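Local coordinates for transcriptional regulator (Vibrio virus VP882, PDB 7DWM), which binds the signal molecule 3,5-dimethylpyrazin-2-ol in a PAS domain and probably regulates transcription by binding DNA through a LuxR-type helix-turn-helix domain, at residues 104-109 / 121-126; 99-104 / 126-131; 68-73 / 232-237. All blocks are in the same frame, centred on the assembly; numbering follows the deposited sequence.

Contact 1: residues 104-109 / 121-126. With A1U (3,5-dimethylpyrazin-2-ol), chain C.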
ATOM      1  N   THR A 104       9.274  -3.178   1.150  1.00 73.96           N
ATOM      2  CA  THR A 104       9.013  -1.869   0.578  1.00 75.95           C
ATOM      3  C   THR A 104       9.940  -0.878   1.265  1.00 83.57           C
ATOM      4  O   THR A 104       9.910  -0.751   2.494  1.00 99.59           O
ATOM      5  CB  THR A 104       7.543  -1.499   0.777  1.00 76.44           C
ATOM      6  OG1 THR A 104       6.729  -2.267  -0.120  1.00 85.60           O
ATOM      7  CG2 THR A 104       7.300  -0.009   0.597  1.00 81.89           C
ATOM      8  N   PHE A 105      10.761  -0.184   0.478  1.00 62.00           N
ATOM      9  CA  PHE A 105      11.596   0.908   0.977  1.00 80.37           C
ATOM     10  C   PHE A 105      11.063   2.226   0.428  1.00 81.58           C
ATOM     11  O   PHE A 105      11.171   2.496  -0.773  1.00 79.17           O
ATOM     12  CB  PHE A 105      13.064   0.697   0.615  1.00 80.62           C
ATOM     13  CG  PHE A 105      13.789  -0.210   1.566  1.00 72.05           C
ATOM     14  CD1 PHE A 105      14.393   0.297   2.705  1.00 84.23           C
ATOM     15  CD2 PHE A 105      13.849  -1.573   1.330  1.00 74.21           C
ATOM     16  CE1 PHE A 105      15.052  -0.539   3.588  1.00 80.56           C
ATOM     17  CE2 PHE A 105      14.504  -2.415   2.210  1.00 77.16           C
ATOM     18  CZ  PHE A 105      15.107  -1.896   3.341  1.00 82.82           C
ATOM     19  N   THR A 106      10.481   3.032   1.316  1.00 77.68           N
ATOM     20  CA  THR A 106       9.944   4.345   0.978  1.00 93.70           C
ATOM     21  C   THR A 106      11.010   5.414   1.203  1.00 92.47           C
ATOM     22  O   THR A 106      11.480   5.600   2.332  1.00 86.72           O
ATOM     23  CB  THR A 106       8.698   4.646   1.814  1.00 93.11           C
ATOM     24  OG1 THR A 106       9.081   5.100   3.115  1.00 95.83           O
ATOM     25  CG2 THR A 106       7.849   3.402   1.946  1.00100.00           C
ATOM     26  N   LYS A 107      11.388   6.109   0.130  1.00 96.42           N
ATOM     27  CA  LYS A 107      12.441   7.116   0.196  1.00110.41           C
ATOM     28  C   LYS A 107      11.860   8.498  -0.068  1.00118.43           C
ATOM     29  O   LYS A 107      11.198   8.718  -1.089  1.00102.71           O
ATOM     30  CB  LYS A 107      13.557   6.782  -0.790  1.00107.42           C
ATOM     31  CG  LYS A 107      13.989   5.328  -0.665  1.00107.38           C
ATOM     32  CD  LYS A 107      14.826   4.823  -1.830  1.00 88.01           C
ATOM     33  CE  LYS A 107      16.236   5.382  -1.785  1.00 92.77           C
ATOM     34  NZ  LYS A 107      17.126   4.714  -2.774  1.00 84.76           N
ATOM     35  N   THR A 108      12.105   9.407   0.876  1.00119.89           N
ATOM     36  CA  THR A 108      11.573  10.757   0.951  1.00117.87           C
ATOM     37  C   THR A 108      12.707  11.775   1.035  1.00121.63           C
ATOM     38  O   THR A 108      13.764  11.480   1.592  1.00119.59           O
ATOM     39  CB  THR A 108      10.652  10.916   2.167  1.00 98.81           C
ATOM     40  OG1 THR A 108      10.126  12.247   2.190  1.00122.40           O
ATOM     41  CG2 THR A 108      11.413  10.616   3.459  1.00104.07           C
ATOM     42  N   PRO A 109      12.507  12.969   0.479  1.00130.07           N
ATOM     43  CA  PRO A 109      13.526  14.024   0.627  1.00122.00           C
ATOM     44  C   PRO A 109      13.694  14.454   2.081  1.00112.74           C
ATOM     45  O   PRO A 109      12.725  14.595   2.828  1.00119.12           O
ATOM     46  CB  PRO A 109      12.978  15.167  -0.238  1.00112.54           C
ATOM     47  CG  PRO A 109      11.911  14.547  -1.111  1.00117.33           C
ATOM     48  CD  PRO A 109      11.357  13.406  -0.322  1.00129.60           C
ATOM     49  N   ILE A 121      15.505  10.225   3.548  1.00112.16           N
ATOM     50  CA  ILE A 121      15.087   9.308   4.601  1.00101.64           C
ATOM     51  C   ILE A 121      14.494   8.086   3.920  1.00105.87           C
ATOM     52  O   ILE A 121      13.772   8.213   2.924  1.00112.36           O
ATOM     53  CB  ILE A 121      14.055   9.937   5.565  1.00 98.18           C
ATOM     54  CG1 ILE A 121      14.420  11.379   5.925  1.00111.53           C
ATOM     55  CG2 ILE A 121      13.849   9.073   6.812  1.00105.88           C
ATOM     56  CD1 ILE A 121      13.595  12.398   5.189  1.00 96.52           C
ATOM     57  N   PHE A 122      14.817   6.904   4.434  1.00 92.53           N
ATOM     58  CA  PHE A 122      14.277   5.660   3.915  1.00 92.07           C
ATOM     59  C   PHE A 122      13.604   4.895   5.043  1.00 96.85           C
ATOM     60  O   PHE A 122      14.126   4.814   6.168  1.00 84.03           O
ATOM     61  CB  PHE A 122      15.362   4.797   3.230  1.00 98.18           C
ATOM     62  CG  PHE A 122      16.455   4.326   4.151  1.00 91.54           C
ATOM     63  CD1 PHE A 122      17.667   4.993   4.202  1.00 93.33           C
ATOM     64  CD2 PHE A 122      16.287   3.195   4.939  1.00 85.52           C
ATOM     65  CE1 PHE A 122      18.676   4.563   5.041  1.00 92.97           C
ATOM     66  CE2 PHE A 122      17.290   2.766   5.782  1.00 84.92           C
ATOM     67  CZ  PHE A 122      18.489   3.446   5.829  1.00 92.31           C
ATOM     68  N   HIS A 123      12.419   4.367   4.728  1.00 93.15           N
ATOM     69  CA  HIS A 123      11.605   3.552   5.620  1.00 88.45           C
ATOM     70  C   HIS A 123      11.370   2.199   4.943  1.00 80.50           C
ATOM     71  O   HIS A 123      10.708   2.159   3.884  1.00 68.19           O
ATOM     72  CB  HIS A 123      10.287   4.246   5.955  1.00 78.54           C
ATOM     73  CG  HIS A 123       9.395   3.458   6.864  1.00 77.71           C
ATOM     74  ND1 HIS A 123       8.028   3.629   6.896  1.00 54.67           N
ATOM     75  CD2 HIS A 123       9.675   2.498   7.778  1.00 77.46           C
ATOM     76  CE1 HIS A 123       7.503   2.808   7.789  1.00 72.48           C
ATOM     77  NE2 HIS A 123       8.481   2.111   8.338  1.00 65.75           N
ATOM     78  N   GLY A 124      11.892   1.155   5.509  1.00 77.19           N
ATOM     79  CA  GLY A 124      11.721  -0.200   4.992  1.00 82.24           C
ATOM     80  C   GLY A 124      10.615  -0.928   5.744  1.00 73.38           C
ATOM     81  O   GLY A 124      10.583  -0.917   6.975  1.00 82.00           O
ATOM     82  N   GLN A 125       9.718  -1.551   4.985  1.00 75.91           N
ATOM     83  CA  GLN A 125       8.596  -2.290   5.557  1.00 98.05           C
ATOM     84  C   GLN A 125       8.596  -3.719   5.033  1.00 80.05           C
ATOM     85  O   GLN A 125       8.621  -3.941   3.818  1.00 72.03           O
ATOM     86  CB  GLN A 125       7.262  -1.611   5.226  1.00 91.93           C
ATOM     87  CG  GLN A 125       7.233  -0.115   5.497  1.00 74.98           C
ATOM     88  CD  GLN A 125       5.822   0.433   5.571  1.00 67.74           C
ATOM     89  OE1 GLN A 125       5.470   1.374   4.860  1.00 69.14           O
ATOM     90  NE2 GLN A 125       5.002  -0.157   6.435  1.00 81.39           N
ATOM     91  N   ASP A 126       8.559  -4.681   5.956  1.00 63.72           N
ATOM     92  CA  ASP A 126       8.557  -6.099   5.610  1.00 62.59           C
ATOM     93  C   ASP A 126       7.164  -6.513   5.154  1.00 88.87           C
ATOM     94  O   ASP A 126       6.239  -6.621   5.965  1.00 79.23           O
ATOM     95  CB  ASP A 126       9.011  -6.939   6.800  1.00 79.30           C
ATOM     96  CG  ASP A 126       9.300  -8.379   6.421  1.00 83.41           C
ATOM     97  OD1 ASP A 126       9.620  -9.179   7.325  1.00 81.44           O
ATOM     98  OD2 ASP A 126       9.207  -8.715   5.220  1.00 94.34           O
TER
HETATM   99  CAB A1U C 301      17.418  -1.009  -0.210  1.00 90.98           C
HETATM  100  CAC A1U C 301      17.991  -1.343   1.042  1.00 90.18           C
HETATM  101  CAE A1U C 301      18.533   0.914   1.367  1.00 78.76           C
HETATM  102  CAF A1U C 301      17.943   1.153   0.107  1.00 91.86           C
HETATM  103  CAG A1U C 301      17.983  -2.775   1.503  1.00 73.64           C
HETATM  104  CAH A1U C 301      19.131   2.002   2.206  1.00 87.10           C
HETATM  105  NAA A1U C 301      17.387   0.256  -0.707  1.00 87.64           N
HETATM  106  NAD A1U C 301      18.540  -0.358   1.810  1.00 81.19           N
HETATM  107  OAI A1U C 301      17.958   2.496  -0.315  1.00 82.36           O

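Contact 2: residues 99-104 / 126-131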
ATOM      1  N   GLY A  99      17.434 -14.632   5.039  1.00101.84           N
ATOM      2  CA  GLY A  99      16.605 -15.220   4.008  1.00 91.70           C
ATOM      3  C   GLY A  99      16.072 -14.183   3.033  1.00 82.48           C
ATOM      4  O   GLY A  99      16.268 -12.977   3.180  1.00 81.71           O
ATOM      5  N   TRP A 100      15.419 -14.692   1.994  1.00 84.79           N
ATOM      6  CA  TRP A 100      14.793 -13.817   1.014  1.00 71.63           C
ATOM      7  C   TRP A 100      13.589 -13.118   1.630  1.00 74.50           C
ATOM      8  O   TRP A 100      12.778 -13.737   2.324  1.00 59.93           O
ATOM      9  CB  TRP A 100      14.362 -14.612  -0.217  1.00 58.09           C
ATOM     10  CG  TRP A 100      15.473 -14.880  -1.183  1.00 61.47           C
ATOM     11  CD1 TRP A 100      16.381 -15.897  -1.123  1.00 53.91           C
ATOM     12  CD2 TRP A 100      15.795 -14.123  -2.357  1.00 50.57           C
ATOM     13  NE1 TRP A 100      17.249 -15.818  -2.185  1.00 60.78           N
ATOM     14  CE2 TRP A 100      16.911 -14.738  -2.958  1.00 51.95           C
ATOM     15  CE3 TRP A 100      15.249 -12.984  -2.958  1.00 47.55           C
ATOM     16  CZ2 TRP A 100      17.491 -14.254  -4.130  1.00 63.89           C
ATOM     17  CZ3 TRP A 100      15.826 -12.505  -4.123  1.00 68.59           C
ATOM     18  CH2 TRP A 100      16.935 -13.139  -4.695  1.00 59.13           C
ATOM     19  N   ARG A 101      13.467 -11.820   1.363  1.00 72.22           N
ATOM     20  CA  ARG A 101      12.319 -11.057   1.824  1.00 60.96           C
ATOM     21  C   ARG A 101      11.897 -10.067   0.749  1.00 73.90           C
ATOM     22  O   ARG A 101      12.682  -9.666  -0.124  1.00 76.77           O
ATOM     23  CB  ARG A 101      12.597 -10.304   3.139  1.00 86.97           C
ATOM     24  CG  ARG A 101      13.057 -11.165   4.314  1.00 72.39           C
ATOM     25  CD  ARG A 101      11.978 -12.138   4.776  1.00 72.68           C
ATOM     26  NE  ARG A 101      11.026 -11.541   5.708  1.00 90.41           N
ATOM     27  CZ  ARG A 101      10.250 -12.243   6.528  1.00 91.89           C
ATOM     28  NH1 ARG A 101      10.312 -13.569   6.532  1.00 70.14           N
ATOM     29  NH2 ARG A 101       9.408 -11.621   7.342  1.00 84.22           N
ATOM     30  N   VAL A 102      10.630  -9.676   0.848  1.00 74.17           N
ATOM     31  CA  VAL A 102       9.985  -8.709  -0.028  1.00 69.07           C
ATOM     32  C   VAL A 102       9.750  -7.465   0.817  1.00 68.44           C
ATOM     33  O   VAL A 102       8.794  -7.407   1.598  1.00 78.23           O
ATOM     34  CB  VAL A 102       8.669  -9.248  -0.603  1.00 62.47           C
ATOM     35  CG1 VAL A 102       8.043  -8.238  -1.552  1.00 48.96           C
ATOM     36  CG2 VAL A 102       8.890 -10.586  -1.296  1.00 54.52           C
ATOM     37  N   PHE A 103      10.623  -6.474   0.693  1.00 78.25           N
ATOM     38  CA  PHE A 103      10.463  -5.235   1.428  1.00 66.65           C
ATOM     39  C   PHE A 103       9.930  -4.138   0.520  1.00 70.45           C
ATOM     40  O   PHE A 103      10.103  -4.156  -0.701  1.00 64.80           O
ATOM     41  CB  PHE A 103      11.791  -4.791   2.044  1.00 72.63           C
ATOM     42  CG  PHE A 103      11.954  -5.192   3.477  1.00 73.56           C
ATOM     43  CD1 PHE A 103      12.005  -4.234   4.476  1.00 74.79           C
ATOM     44  CD2 PHE A 103      12.053  -6.527   3.828  1.00 76.14           C
ATOM     45  CE1 PHE A 103      12.154  -4.602   5.801  1.00 75.12           C
ATOM     46  CE2 PHE A 103      12.201  -6.902   5.150  1.00 85.95           C
ATOM     47  CZ  PHE A 103      12.253  -5.938   6.137  1.00 78.54           C
ATOM     48  N   THR A 104       9.274  -3.178   1.150  1.00 73.96           N
ATOM     49  CA  THR A 104       9.013  -1.869   0.578  1.00 75.95           C
ATOM     50  C   THR A 104       9.940  -0.878   1.265  1.00 83.57           C
ATOM     51  O   THR A 104       9.910  -0.751   2.494  1.00 99.59           O
ATOM     52  CB  THR A 104       7.543  -1.499   0.777  1.00 76.44           C
ATOM     53  OG1 THR A 104       6.729  -2.267  -0.120  1.00 85.60           O
ATOM     54  CG2 THR A 104       7.300  -0.009   0.597  1.00 81.89           C
ATOM     55  N   ASP A 126       8.559  -4.681   5.956  1.00 63.72           N
ATOM     56  CA  ASP A 126       8.557  -6.099   5.610  1.00 62.59           C
ATOM     57  C   ASP A 126       7.164  -6.513   5.154  1.00 88.87           C
ATOM     58  O   ASP A 126       6.239  -6.621   5.965  1.00 79.23           O
ATOM     59  CB  ASP A 126       9.011  -6.939   6.800  1.00 79.30           C
ATOM     60  CG  ASP A 126       9.300  -8.379   6.421  1.00 83.41           C
ATOM     61  OD1 ASP A 126       9.620  -9.179   7.325  1.00 81.44           O
ATOM     62  OD2 ASP A 126       9.207  -8.715   5.220  1.00 94.34           O
ATOM     63  N   LEU A 127       7.018  -6.752   3.855  1.00 81.80           N
ATOM     64  CA  LEU A 127       5.735  -7.080   3.252  1.00 64.57           C
ATOM     65  C   LEU A 127       5.379  -8.561   3.317  1.00 72.17           C
ATOM     66  O   LEU A 127       4.211  -8.901   3.113  1.00 85.86           O
ATOM     67  CB  LEU A 127       5.702  -6.610   1.797  1.00 58.50           C
ATOM     68  CG  LEU A 127       5.593  -5.094   1.626  1.00 79.33           C
ATOM     69  CD1 LEU A 127       4.970  -4.768   0.287  1.00 83.99           C
ATOM     70  CD2 LEU A 127       4.789  -4.467   2.763  1.00 72.91           C
ATOM     71  N   THR A 128       6.346  -9.445   3.578  1.00 79.46           N
ATOM     72  CA  THR A 128       6.106 -10.883   3.447  1.00 79.01           C
ATOM     73  C   THR A 128       5.000 -11.380   4.378  1.00 92.25           C
ATOM     74  O   THR A 128       4.024 -11.989   3.928  1.00100.30           O
ATOM     75  CB  THR A 128       7.406 -11.642   3.723  1.00 95.71           C
ATOM     76  OG1 THR A 128       7.788 -11.440   5.089  1.00102.51           O
ATOM     77  CG2 THR A 128       8.522 -11.137   2.824  1.00 70.08           C
ATOM     78  N   ASP A 129       5.139 -11.144   5.684  1.00105.45           N
ATOM     79  CA  ASP A 129       4.142 -11.631   6.639  1.00107.83           C
ATOM     80  C   ASP A 129       2.858 -10.805   6.588  1.00118.18           C
ATOM     81  O   ASP A 129       1.738 -11.350   6.618  1.00122.25           O
ATOM     82  CB  ASP A 129       4.727 -11.639   8.053  1.00122.81           C
ATOM     83  CG  ASP A 129       5.165 -10.260   8.513  1.00129.17           C
ATOM     84  OD1 ASP A 129       5.530  -9.434   7.649  1.00118.31           O
ATOM     85  OD2 ASP A 129       5.142 -10.005   9.736  1.00131.10           O
ATOM     86  N   THR A 130       3.005  -9.485   6.516  1.00 99.26           N
ATOM     87  CA  THR A 130       1.843  -8.617   6.577  1.00112.09           C
ATOM     88  C   THR A 130       0.990  -8.713   5.324  1.00110.09           C
ATOM     89  O   THR A 130      -0.210  -8.451   5.400  1.00115.13           O
ATOM     90  CB  THR A 130       2.278  -7.170   6.810  1.00104.06           C
ATOM     91  OG1 THR A 130       2.992  -6.693   5.663  1.00108.00           O
ATOM     92  CG2 THR A 130       3.175  -7.078   8.037  1.00 99.66           C
ATOM     93  N   ALA A 131       1.555  -9.140   4.194  1.00 98.41           N
ATOM     94  CA  ALA A 131       0.730  -9.379   3.017  1.00102.87           C
ATOM     95  C   ALA A 131      -0.334 -10.428   3.308  1.00 98.79           C
ATOM     96  O   ALA A 131      -1.525 -10.201   3.073  1.00 98.70           O
ATOM     97  CB  ALA A 131       1.612  -9.804   1.839  1.00 89.59           C
TER

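Contact 3: residues 68-73 / 232-237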
ATOM      1  N   ALA A  68      24.391  -5.197  -1.490  1.00 91.43           N
ATOM      2  CA  ALA A  68      25.444  -4.359  -2.052  1.00 81.47           C
ATOM      3  C   ALA A  68      25.498  -4.430  -3.574  1.00 94.84           C
ATOM      4  O   ALA A  68      25.901  -3.456  -4.225  1.00 90.04           O
ATOM      5  CB  ALA A  68      26.802  -4.752  -1.462  1.00 92.84           C
ATOM      6  N   ALA A  69      25.100  -5.560  -4.163  1.00 81.93           N
ATOM      7  CA  ALA A  69      25.154  -5.670  -5.617  1.00 57.22           C
ATOM      8  C   ALA A  69      24.249  -4.658  -6.306  1.00 84.81           C
ATOM      9  O   ALA A  69      24.516  -4.285  -7.455  1.00 98.62           O
ATOM     10  CB  ALA A  69      24.781  -7.087  -6.056  1.00 77.94           C
ATOM     11  N   PHE A  70      23.200  -4.196  -5.628  1.00100.79           N
ATOM     12  CA  PHE A  70      22.323  -3.160  -6.153  1.00 93.84           C
ATOM     13  C   PHE A  70      22.565  -1.811  -5.495  1.00102.83           C
ATOM     14  O   PHE A  70      21.770  -0.884  -5.692  1.00 96.52           O
ATOM     15  CB  PHE A  70      20.861  -3.573  -5.984  1.00 85.90           C
ATOM     16  CG  PHE A  70      20.420  -4.622  -6.955  1.00 82.71           C
ATOM     17  CD1 PHE A  70      19.783  -4.267  -8.131  1.00 85.98           C
ATOM     18  CD2 PHE A  70      20.653  -5.962  -6.700  1.00 82.56           C
ATOM     19  CE1 PHE A  70      19.379  -5.230  -9.031  1.00 75.96           C
ATOM     20  CE2 PHE A  70      20.252  -6.929  -7.598  1.00 74.95           C
ATOM     21  CZ  PHE A  70      19.615  -6.563  -8.764  1.00 84.33           C
ATOM     22  N   ALA A  71      23.660  -1.681  -4.738  1.00108.11           N
ATOM     23  CA  ALA A  71      23.991  -0.413  -4.103  1.00 97.11           C
ATOM     24  C   ALA A  71      23.943   0.716  -5.118  1.00 88.12           C
ATOM     25  O   ALA A  71      23.258   1.726  -4.914  1.00 91.57           O
ATOM     26  CB  ALA A  71      25.374  -0.502  -3.458  1.00 95.94           C
ATOM     27  N   ASP A  72      24.627   0.521  -6.248  1.00 97.08           N
ATOM     28  CA  ASP A  72      24.581   1.447  -7.369  1.00112.03           C
ATOM     29  C   ASP A  72      23.162   1.952  -7.609  1.00101.82           C
ATOM     30  O   ASP A  72      22.877   3.148  -7.463  1.00112.67           O
ATOM     31  CB  ASP A  72      25.150   0.739  -8.608  1.00130.28           C
ATOM     32  CG  ASP A  72      24.863   1.475  -9.901  1.00135.45           C
ATOM     33  OD1 ASP A  72      25.818   2.022 -10.490  1.00134.54           O
ATOM     34  OD2 ASP A  72      23.698   1.473 -10.354  1.00135.71           O
ATOM     35  N   SER A  73      22.223   1.041  -7.852  1.00100.28           N
ATOM     36  CA  SER A  73      20.912   1.506  -8.279  1.00112.80           C
ATOM     37  C   SER A  73      20.148   2.118  -7.111  1.00 98.88           C
ATOM     38  O   SER A  73      19.384   3.073  -7.311  1.00 88.38           O
ATOM     39  CB  SER A  73      20.117   0.354  -8.896  1.00 94.83           C
ATOM     40  OG  SER A  73      19.213  -0.198  -7.960  1.00 86.97           O
ATOM     41  N   GLN A 232      16.545 -11.183  -7.512  1.00 91.15           N
ATOM     42  CA  GLN A 232      16.841  -9.975  -6.756  1.00 84.32           C
ATOM     43  C   GLN A 232      16.400  -8.743  -7.542  1.00 77.66           C
ATOM     44  O   GLN A 232      16.818  -8.562  -8.692  1.00 86.41           O
ATOM     45  CB  GLN A 232      18.339  -9.926  -6.461  1.00 83.74           C
ATOM     46  CG  GLN A 232      18.755  -9.134  -5.252  1.00 85.83           C
ATOM     47  CD  GLN A 232      20.263  -9.108  -5.113  1.00 96.73           C
ATOM     48  OE1 GLN A 232      20.837  -8.233  -4.464  1.00103.45           O
ATOM     49  NE2 GLN A 232      20.915 -10.077  -5.735  1.00 99.08           N
ATOM     50  N   VAL A 233      15.559  -7.891  -6.942  1.00 70.28           N
ATOM     51  CA  VAL A 233      15.084  -6.687  -7.621  1.00 77.89           C
ATOM     52  C   VAL A 233      15.081  -5.507  -6.658  1.00 69.56           C
ATOM     53  O   VAL A 233      14.972  -5.657  -5.438  1.00 63.78           O
ATOM     54  CB  VAL A 233      13.669  -6.845  -8.250  1.00 73.90           C
ATOM     55  CG1 VAL A 233      13.565  -8.116  -9.100  1.00 65.05           C
ATOM     56  CG2 VAL A 233      12.586  -6.826  -7.187  1.00 74.71           C
ATOM     57  N   SER A 234      15.141  -4.315  -7.238  1.00 70.87           N
ATOM     58  CA  SER A 234      14.735  -3.087  -6.564  1.00 79.91           C
ATOM     59  C   SER A 234      14.169  -2.162  -7.623  1.00 85.81           C
ATOM     60  O   SER A 234      14.885  -1.763  -8.543  1.00 80.96           O
ATOM     61  CB  SER A 234      15.911  -2.421  -5.859  1.00 71.53           C
ATOM     62  OG  SER A 234      16.684  -1.680  -6.775  1.00 85.11           O
ATOM     63  N   MET A 235      12.898  -1.817  -7.489  1.00 86.04           N
ATOM     64  CA  MET A 235      12.148  -1.118  -8.522  1.00 90.52           C
ATOM     65  C   MET A 235      11.349   0.004  -7.881  1.00 93.69           C
ATOM     66  O   MET A 235      10.733  -0.192  -6.830  1.00 86.22           O
ATOM     67  CB  MET A 235      11.162  -2.053  -9.235  1.00 92.53           C
ATOM     68  CG  MET A 235      11.766  -3.142 -10.098  1.00102.58           C
ATOM     69  SD  MET A 235      10.443  -4.261 -10.603  1.00 92.41           S
ATOM     70  CE  MET A 235       9.423  -3.144 -11.559  1.00 75.49           C
ATOM     71  N   LEU A 236      11.309   1.166  -8.526  1.00 90.12           N
ATOM     72  CA  LEU A 236      10.472   2.224  -7.992  1.00 99.28           C
ATOM     73  C   LEU A 236       9.049   1.978  -8.466  1.00 97.73           C
ATOM     74  O   LEU A 236       8.820   1.635  -9.630  1.00 97.63           O
ATOM     75  CB  LEU A 236      10.974   3.605  -8.425  1.00 95.74           C
ATOM     76  CG  LEU A 236      11.483   3.906  -9.840  1.00 98.32           C
ATOM     77  CD1 LEU A 236      10.363   4.006 -10.871  1.00100.61           C
ATOM     78  CD2 LEU A 236      12.303   5.194  -9.821  1.00 88.69           C
ATOM     79  N   LEU A 237       8.103   2.103  -7.549  1.00 90.75           N
ATOM     80  CA  LEU A 237       6.706   1.908  -7.884  1.00 88.93           C
ATOM     81  C   LEU A 237       6.135   3.177  -8.496  1.00 90.92           C
ATOM     82  O   LEU A 237       6.452   4.291  -8.068  1.00100.30           O
ATOM     83  CB  LEU A 237       5.934   1.470  -6.644  1.00 93.48           C
ATOM     84  CG  LEU A 237       6.571   0.159  -6.166  1.00 84.03           C
ATOM     85  CD1 LEU A 237       6.680   0.077  -4.661  1.00 84.47           C
ATOM     86  CD2 LEU A 237       5.827  -1.041  -6.713  1.00 90.47           C
TER

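Contact 1: residues 104-109 / 121-126
Strands 104-109 and 121-126 run antiparallel as the arms of a beta hairpin, axes 4.4 Å apart, with reciprocal backbone bonds at Thr-104/Gln-125, Thr-106/His-123 and Thr-108/Ile-121. In the non-hydrogen-bonded pairs between them, Phe-105, Lys-107 and Phe-122 point their side chains to the ligand's side of the hairpin, while Gly-124 offers only its CA. Phe-105, with CG anti to the carbonyl carbon (chi1 -83°), lays its ring over Gly-124, whose CA makes a CH-pi contact 3.8 Å from the ring centroid. The dimethylpyrazinol covers the opposite face, with Phe-105 CZ 3.5 Å from the methyl A1U CAG. Phe-122 CD2 meets the edge of the Phe-105 ring, 4.1 Å from Phe-105 CD1, while the Phe-122 ring takes the other methyl, A1U CAH, over its centre. Lys-107 bends at chi3 (74°) to bring NZ 3.4 Å from A1U OAI, a weak bond; Gln-77 and Asp-78 also hold this ammonium. On the other face Thr-106 lies beside His-123, and Thr-108 CG2 meets Ile-121 CD1. There His-123 NE2 bonds Asp-26, and Gln-125 bonds Gln-125 of the second subunit. One face of the hairpin thus serves the dimer and the other lines the ligand pocket of a PAS fold.

Contact 2: residues 99-104 / 126-131
This is the strand-to-helix junction of the PAS fold, where strand 119-126 ends in an N-cap residue, Asp-126, and the first turn of the helix, 127-131, runs at 78° to strand segment 99-104. The packed part, around the buried Phe-103 and Thr-104, starts from the last pair between strands 99-110 and 119-126, the non-hydrogen-bonded Phe-103/Asp-126. The backbone of Asp-126 lies over one face of the Phe-103 ring, with CA 3.6 Å above the ring plane and over its centre. Because CG of Asp-126 stands anti to its own N (chi1 -168°), the side chain carries on across the same face, CB 3.5 Å from Phe-103 CZ, and its carboxylate lies almost parallel to the ring. Beside this, Leu-127 N donates to Val-102 O at 2.9 Å, nearly along the C=O axis, and CD1 of Leu-127 comes up against Thr-104 OG1. Leu-127 also packs on Ile-134 of the second subunit.

The side of Arg-101, Val-102 and Thr-128 is looser, more exposed and more polar. Thr-128 puts CG2 3.9 Å from Val-102 CB, and its OG1 sits over a guanidinium face of Arg-101 without a hydrogen bond. OD2 of Asp-126 caps Thr-128 N weakly. Separately, Thr-128 OG1 bonds Asp-126 OD2 at 3.1 Å, from above the carboxylate plane. With a helix start and a guanidinium beside it, this carboxylate is probably ionised. Arg-101, bent at chi2 and chi3, completes the grip with a salt bridge: its NH2 meets OD1 of Asp-126 at 2.5 Å, in the guanidinium plane and on the syn lone pair.

Contact 3: residues 68-73 / 232-237
Most of the contact is van der Waals packing between the Phe-70 ring and Gln-232. Phe-70, CG anti to the carbonyl carbon (chi1 -75°), reaches out from the start of helix 71-80, and the side chain of Gln-232, extended beyond CG, runs antiparallel alongside it. The aliphatic part of Gln-232 follows one corner of the ring, CB 3.7 Å and CG 3.6 Å from Phe-70 CE2. Its amide then lies at the ring edge, the two planes turned 62° apart. At the tip of the ring, Phe-70 CZ comes 3.4 Å from the backbone O of Gln-232.

Backbone pairing places Ser-234; Gln-232 lies just before the strand. Strand 233-236 comes from near the C-terminus, follows the four helices between 163 and 217 in the chain, and returns to add an outermost strand to the PAS sheet, where Val-233 and Met-235 bond to Val-93 and Leu-91 of strand 88-96. Alternation along it sends Ser-234 toward 68-73, while Val-233 and Met-235 point away and pack on Leu-141 of the second subunit.

Polar groups meet at one place. Ser-73 OG and Ser-234 OG lie 3.2 Å apart; Ser-234 OG is also held, weakly, by Gln-77 NE2, not far from the bound dimethylpyrazinol. Within 68-73, Ser-73 OG gives a weak 3.5 Å bond back to Phe-70 O. Phe-70 itself is the N-cap residue, and just beyond it Ala-71 N donates to Ala-68 O at 2.9 Å, closing the turn from which the ring projects.

Contact 1 is the core of the three, almost wholly buried, whereas contact 2 is partly buried and contact 3 lies at the surface. Contacts 1 and 2 share strand 99-110 and the residues Thr-104 and Asp-126, and Phe-103 CD1 packs 3.5 Å from Gln-125 O where they meet. Contact 3 reaches the same sheet from its far edge and touches contact 2 through Trp-100 on Gln-232. The chemistry follows position: paired backbone and aromatic rings around the ligand in contact 1, an ion pair with a helix cap in contact 2, and ring-edge packing with a close pair of serine hydroxyls in contact 3. All three also touch the second subunit.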